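Local structure of amidase (Bacillus anthracis, 5EWQ) at residues Arg250-Thr262 / Thr362-Tyr374. The protein probably hydrolyses carboxylic acid amides to the free acid and ammonia. Residues are numbered along the deposited sequence; the frame is centred on the assembly and turned at random.
Sequences RTGIIPLAETLDT and TLEYEFKHNVNDY
The ring of Tyr374 carries Ile254 on one face, the Ile254 CA lying 4.3 Å from the centroid of the Tyr374 ring in a CH-pi contact, while the two side chains cross at about a right angle, with Ile254 CG1 against Tyr374 CZ. This and the contacts that follow lay the loop between strands 239-242 and 263-267 of the central mixed sheet of the amidase fold along helix 360-377. CD of Pro255 meets the same ring obliquely at CD1, and the Tyr374 hydroxyl is hydrogen-bonded to Gln126. The ring of Phe367 has Val371 CG2 over one face and the carbonyl O of Leu256 in plane at its edge; CD1 of Leu256 approaches obliquely, 3.5 Å from Phe367 CD1. Two flat groups meet further along: the carboxylate of Glu258 and the amide of Asn370 are stacked with planes 6° apart, Glu258 CD being 3.3 Å from Asn370 ND2. Asn370 OD1 accepts Glu258 N at 3.0 Å, nearly straight at the hydrogen (166°) but from above the carbonyl plane. The Asn370 amide thus bonds the backbone of Glu258 and stacks against its carboxylate.

Apolar packing continues at Leu363, whose CD2 touches both Leu256 CG and Ala257 CB. On the loop side, two backbone N-H groups converge on the Asp261 carboxylate, Leu256 N on OD2 and Ala257 N mainly on OD1; Thr225 also bonds to OD1. Glu366 stays extended beyond CG, with CG anti to the backbone N (chi1 -151°), which carries its carboxylate to Thr259, where Phe421 of helix 418-437 packs against both side chains. There Thr259 OG1 donates to the syn side of Glu366 OE1 at 2.8 Å, and Thr259 N adds a weak 3.3 Å bond to Glu366 OE2.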
loop_
_atom_site.group_PDB
_atom_site.type_symbol
_atom_site.label_atom_id
_atom_site.label_comp_id
_atom_site.label_asym_id
_atom_site.label_seq_id
_atom_site.Cartn_x
_atom_site.Cartn_y
_atom_site.Cartn_z
ATOM N N ARG A 250 2.300 10.413 9.248
ATOM C CA ARG A 250 3.322 10.152 8.238
ATOM C C ARG A 250 4.721 10.176 8.845
ATOM O O ARG A 250 5.717 10.021 8.137
ATOM C CB ARG A 250 3.235 11.172 7.098
ATOM C CG ARG A 250 2.026 11.019 6.182
ATOM C CD ARG A 250 0.801 11.733 6.731
ATOM N NE ARG A 250 1.095 13.114 7.106
ATOM C CZ ARG A 250 1.141 14.130 6.251
ATOM N NH1 ARG A 250 0.918 13.925 4.959
ATOM N NH2 ARG A 250 1.415 15.352 6.686
ATOM N N THR A 251 4.790 10.377 10.157
ATOM C CA THR A 251 6.067 10.454 10.858
ATOM C C THR A 251 6.833 9.136 10.780
ATOM O O THR A 251 6.308 8.079 11.135
ATOM C CB THR A 251 5.874 10.834 12.337
ATOM O OG1 THR A 251 5.219 12.106 12.422
ATOM C CG2 THR A 251 7.214 10.913 13.049
ATOM N N GLY A 252 8.074 9.208 10.312
ATOM C CA GLY A 252 8.902 8.025 10.165
ATOM C C GLY A 252 8.762 7.408 8.787
ATOM O O GLY A 252 9.019 6.221 8.596
ATOM N N ILE A 253 8.340 8.220 7.824
ATOM C CA ILE A 253 8.190 7.764 6.448
ATOM C C ILE A 253 8.863 8.740 5.491
ATOM O O ILE A 253 8.577 9.937 5.518
ATOM C CB ILE A 253 6.707 7.608 6.051
ATOM C CG1 ILE A 253 5.987 6.659 7.013
ATOM C CG2 ILE A 253 6.586 7.107 4.619
ATOM C CD1 ILE A 253 4.506 6.509 6.733
ATOM N N ILE A 254 9.762 8.225 4.655
ATOM C CA ILE A 254 10.436 9.047 3.657
ATOM C C ILE A 254 9.411 9.666 2.713
ATOM O O ILE A 254 8.747 8.958 1.954
ATOM C CB ILE A 254 11.463 8.236 2.846
ATOM C CG1 ILE A 254 12.557 7.695 3.767
ATOM C CG2 ILE A 254 12.073 9.093 1.748
ATOM C CD1 ILE A 254 13.632 6.918 3.043
ATOM N N PRO A 255 9.280 10.998 2.763
ATOM C CA PRO A 255 8.208 11.721 2.075
ATOM C C PRO A 255 8.401 11.842 0.568
ATOM O O PRO A 255 9.441 11.466 0.024
ATOM C CB PRO A 255 8.256 13.103 2.727
ATOM C CG PRO A 255 9.692 13.278 3.083
ATOM C CD PRO A 255 10.183 11.912 3.486
ATOM N N LEU A 256 7.375 12.366 -0.093
ATOM C CA LEU A 256 7.431 12.722 -1.503
ATOM C C LEU A 256 6.800 14.098 -1.659
ATOM O O LEU A 256 7.390 15.011 -2.234
ATOM C CB LEU A 256 6.706 11.683 -2.361
ATOM C CG LEU A 256 6.392 12.060 -3.812
ATOM C CD1 LEU A 256 7.654 12.458 -4.551
ATOM C CD2 LEU A 256 5.696 10.913 -4.526
ATOM N N ALA A 257 5.588 14.229 -1.130
ATOM C CA ALA A 257 4.896 15.509 -1.051
ATOM C C ALA A 257 3.924 15.473 0.121
ATOM O O ALA A 257 2.833 14.912 0.014
ATOM C CB ALA A 257 4.167 15.811 -2.346
ATOM N N GLU A 258 4.327 16.074 1.237
ATOM C CA GLU A 258 3.571 16.001 2.486
ATOM C C GLU A 258 2.154 16.559 2.361
ATOM O O GLU A 258 1.311 16.331 3.229
ATOM C CB GLU A 258 4.326 16.733 3.598
ATOM C CG GLU A 258 5.672 16.111 3.931
ATOM C CD GLU A 258 6.418 16.869 5.010
ATOM O OE1 GLU A 258 7.541 16.450 5.362
ATOM O OE2 GLU A 258 5.884 17.885 5.505
ATOM N N THR A 259 1.900 17.288 1.280
ATOM C CA THR A 259 0.558 17.758 0.969
ATOM C C THR A 259 -0.368 16.575 0.690
ATOM O O THR A 259 -1.530 16.571 1.100
ATOM C CB THR A 259 0.559 18.704 -0.250
ATOM O OG1 THR A 259 1.392 19.838 0.021
ATOM C CG2 THR A 259 -0.851 19.181 -0.565
ATOM N N LEU A 260 0.163 15.565 0.007
ATOM C CA LEU A 260 -0.642 14.434 -0.440
ATOM C C LEU A 260 -0.253 13.113 0.222
ATOM O O LEU A 260 -1.025 12.154 0.196
ATOM C CB LEU A 260 -0.540 14.291 -1.960
ATOM C CG LEU A 260 -0.859 15.544 -2.778
ATOM C CD1 LEU A 260 -0.637 15.290 -4.260
ATOM C CD2 LEU A 260 -2.282 16.005 -2.517
ATOM N N ASP A 261 0.941 13.067 0.809
ATOM C CA ASP A 261 1.465 11.838 1.403
ATOM C C ASP A 261 0.538 11.246 2.461
ATOM O O ASP A 261 -0.021 11.965 3.291
ATOM C CB ASP A 261 2.845 12.087 2.022
ATOM C CG ASP A 261 3.931 12.264 0.981
ATOM O OD1 ASP A 261 3.733 11.821 -0.170
ATOM O OD2 ASP A 261 4.986 12.842 1.315
ATOM N N THR A 262 0.381 9.926 2.416
ATOM C CA THR A 262 -0.422 9.207 3.398
ATOM C C THR A 262 -0.064 7.722 3.398
ATOM O O THR A 262 0.457 7.201 2.412
ATOM C CB THR A 262 -1.931 9.370 3.129
ATOM O OG1 THR A 262 -2.675 8.766 4.192
ATOM C CG2 THR A 262 -2.316 8.721 1.809
ATOM N N THR A 362 2.879 20.626 -7.633
ATOM C CA THR A 362 2.827 20.402 -6.194
ATOM C C THR A 362 3.961 19.475 -5.767
ATOM O O THR A 362 4.518 19.612 -4.678
ATOM C CB THR A 362 1.471 19.800 -5.767
ATOM O OG1 THR A 362 0.405 20.627 -6.249
ATOM C CG2 THR A 362 1.379 19.690 -4.252
ATOM N N LEU A 363 4.302 18.536 -6.644
ATOM C CA LEU A 363 5.366 17.574 -6.383
ATOM C C LEU A 363 6.750 18.159 -6.654
ATOM O O LEU A 363 7.685 17.937 -5.887
ATOM C CB LEU A 363 5.164 16.317 -7.232
ATOM C CG LEU A 363 3.976 15.421 -6.878
ATOM C CD1 LEU A 363 3.581 14.566 -8.069
ATOM C CD2 LEU A 363 4.322 14.543 -5.695
ATOM N N GLU A 364 6.869 18.904 -7.750
ATOM C CA GLU A 364 8.154 19.441 -8.190
ATOM C C GLU A 364 8.800 20.351 -7.149
ATOM O O GLU A 364 10.012 20.305 -6.941
ATOM C CB GLU A 364 7.986 20.198 -9.510
ATOM C CG GLU A 364 9.258 20.864 -10.013
ATOM C CD GLU A 364 9.083 21.501 -11.379
ATOM O OE1 GLU A 364 9.677 22.574 -11.616
ATOM O OE2 GLU A 364 8.356 20.925 -12.217
ATOM N N TYR A 365 7.988 21.171 -6.493
ATOM C CA TYR A 365 8.500 22.091 -5.487
ATOM C C TYR A 365 8.720 21.407 -4.142
ATOM O O TYR A 365 9.754 21.597 -3.499
ATOM C CB TYR A 365 7.546 23.276 -5.309
ATOM C CG TYR A 365 7.879 24.151 -4.119
ATOM C CD1 TYR A 365 8.840 25.150 -4.216
ATOM C CD2 TYR A 365 7.236 23.976 -2.899
ATOM C CE1 TYR A 365 9.149 25.949 -3.131
ATOM C CE2 TYR A 365 7.540 24.769 -1.811
ATOM C CZ TYR A 365 8.497 25.754 -1.932
ATOM O OH TYR A 365 8.800 26.545 -0.848
ATOM N N GLU A 366 7.743 20.611 -3.722
ATOM C CA GLU A 366 7.710 20.095 -2.358
ATOM C C GLU A 366 8.662 18.923 -2.122
ATOM O O GLU A 366 9.097 18.697 -0.993
ATOM C CB GLU A 366 6.282 19.681 -1.995
ATOM C CG GLU A 366 5.961 19.795 -0.516
ATOM C CD GLU A 366 4.515 19.467 -0.208
ATOM O OE1 GLU A 366 3.798 19.015 -1.125
ATOM O OE2 GLU A 366 4.093 19.664 0.951
ATOM N N PHE A 367 8.984 18.184 -3.180
ATOM C CA PHE A 367 9.852 17.014 -3.053
ATOM C C PHE A 367 11.235 17.390 -2.535
ATOM O O PHE A 367 11.742 16.774 -1.598
ATOM C CB PHE A 367 9.984 16.285 -4.391
ATOM C CG PHE A 367 10.969 15.150 -4.366
ATOM C CD1 PHE A 367 10.662 13.964 -3.721
ATOM C CD2 PHE A 367 12.203 15.269 -4.983
ATOM C CE1 PHE A 367 11.564 12.917 -3.693
ATOM C CE2 PHE A 367 13.110 14.226 -4.958
ATOM C CZ PHE A 367 12.790 13.049 -4.312
ATOM N N LYS A 368 11.837 18.402 -3.150
ATOM C CA LYS A 368 13.159 18.872 -2.752
ATOM C C LYS A 368 13.177 19.316 -1.294
ATOM O O LYS A 368 14.105 19.004 -0.551
ATOM C CB LYS A 368 13.611 20.021 -3.655
ATOM C CG LYS A 368 14.925 20.659 -3.238
ATOM C CD LYS A 368 15.264 21.854 -4.115
ATOM C CE LYS A 368 16.577 22.494 -3.692
ATOM N NZ LYS A 368 16.931 23.659 -4.548
ATOM N N HIS A 369 12.136 20.035 -0.888
ATOM C CA HIS A 369 12.065 20.586 0.459
ATOM C C HIS A 369 11.768 19.519 1.511
ATOM O O HIS A 369 12.376 19.516 2.581
ATOM C CB HIS A 369 11.013 21.694 0.520
ATOM C CG HIS A 369 11.366 22.902 -0.290
ATOM N ND1 HIS A 369 11.464 22.875 -1.665
ATOM C CD2 HIS A 369 11.656 24.172 0.081
ATOM C CE1 HIS A 369 11.792 24.075 -2.105
ATOM N NE2 HIS A 369 11.916 24.881 -1.065
ATOM N N ASN A 370 10.838 18.620 1.210
ATOM C CA ASN A 370 10.497 17.543 2.135
ATOM C C ASN A 370 11.673 16.603 2.377
ATOM O O ASN A 370 11.934 16.201 3.510
ATOM C CB ASN A 370 9.299 16.743 1.622
ATOM C CG ASN A 370 8.003 17.523 1.688
ATOM O OD1 ASN A 370 7.055 17.232 0.958
ATOM N ND2 ASN A 370 7.955 18.521 2.563
ATOM N N VAL A 371 12.379 16.258 1.305
ATOM C CA VAL A 371 13.516 15.349 1.390
ATOM C C VAL A 371 14.672 15.966 2.174
ATOM O O VAL A 371 15.237 15.329 3.065
ATOM C CB VAL A 371 14.004 14.939 -0.016
ATOM C CG1 VAL A 371 15.396 14.336 0.050
ATOM C CG2 VAL A 371 13.025 13.962 -0.648
ATOM N N ASN A 372 15.016 17.208 1.845
ATOM C CA ASN A 372 16.099 17.905 2.531
ATOM C C ASN A 372 15.804 18.107 4.013
ATOM O O ASN A 372 16.694 17.978 4.853
ATOM C CB ASN A 372 16.374 19.256 1.868
ATOM C CG ASN A 372 16.959 19.114 0.476
ATOM O OD1 ASN A 372 17.443 18.047 0.098
ATOM N ND2 ASN A 372 16.923 20.196 -0.295
ATOM N N ASP A 373 14.551 18.424 4.328
ATOM C CA ASP A 373 14.131 18.590 5.716
ATOM C C ASP A 373 14.104 17.249 6.441
ATOM O O ASP A 373 14.319 17.183 7.652
ATOM C CB ASP A 373 12.754 19.256 5.790
ATOM C CG ASP A 373 12.789 20.717 5.378
ATOM O OD1 ASP A 373 13.726 21.110 4.652
ATOM O OD2 ASP A 373 11.876 21.470 5.780
ATOM N N TYR A 374 13.837 16.183 5.694
ATOM C CA TYR A 374 13.816 14.837 6.257
ATOM C C TYR A 374 15.216 14.393 6.665
ATOM O O TYR A 374 15.422 13.890 7.769
ATOM C CB TYR A 374 13.221 13.846 5.252
ATOM C CG TYR A 374 13.273 12.402 5.704
ATOM C CD1 TYR A 374 12.311 11.888 6.564
ATOM C CD2 TYR A 374 14.282 11.553 5.266
ATOM C CE1 TYR A 374 12.355 10.570 6.979
ATOM C CE2 TYR A 374 14.334 10.233 5.676
ATOM C CZ TYR A 374 13.368 9.747 6.532
ATOM O OH TYR A 374 13.416 8.435 6.941
#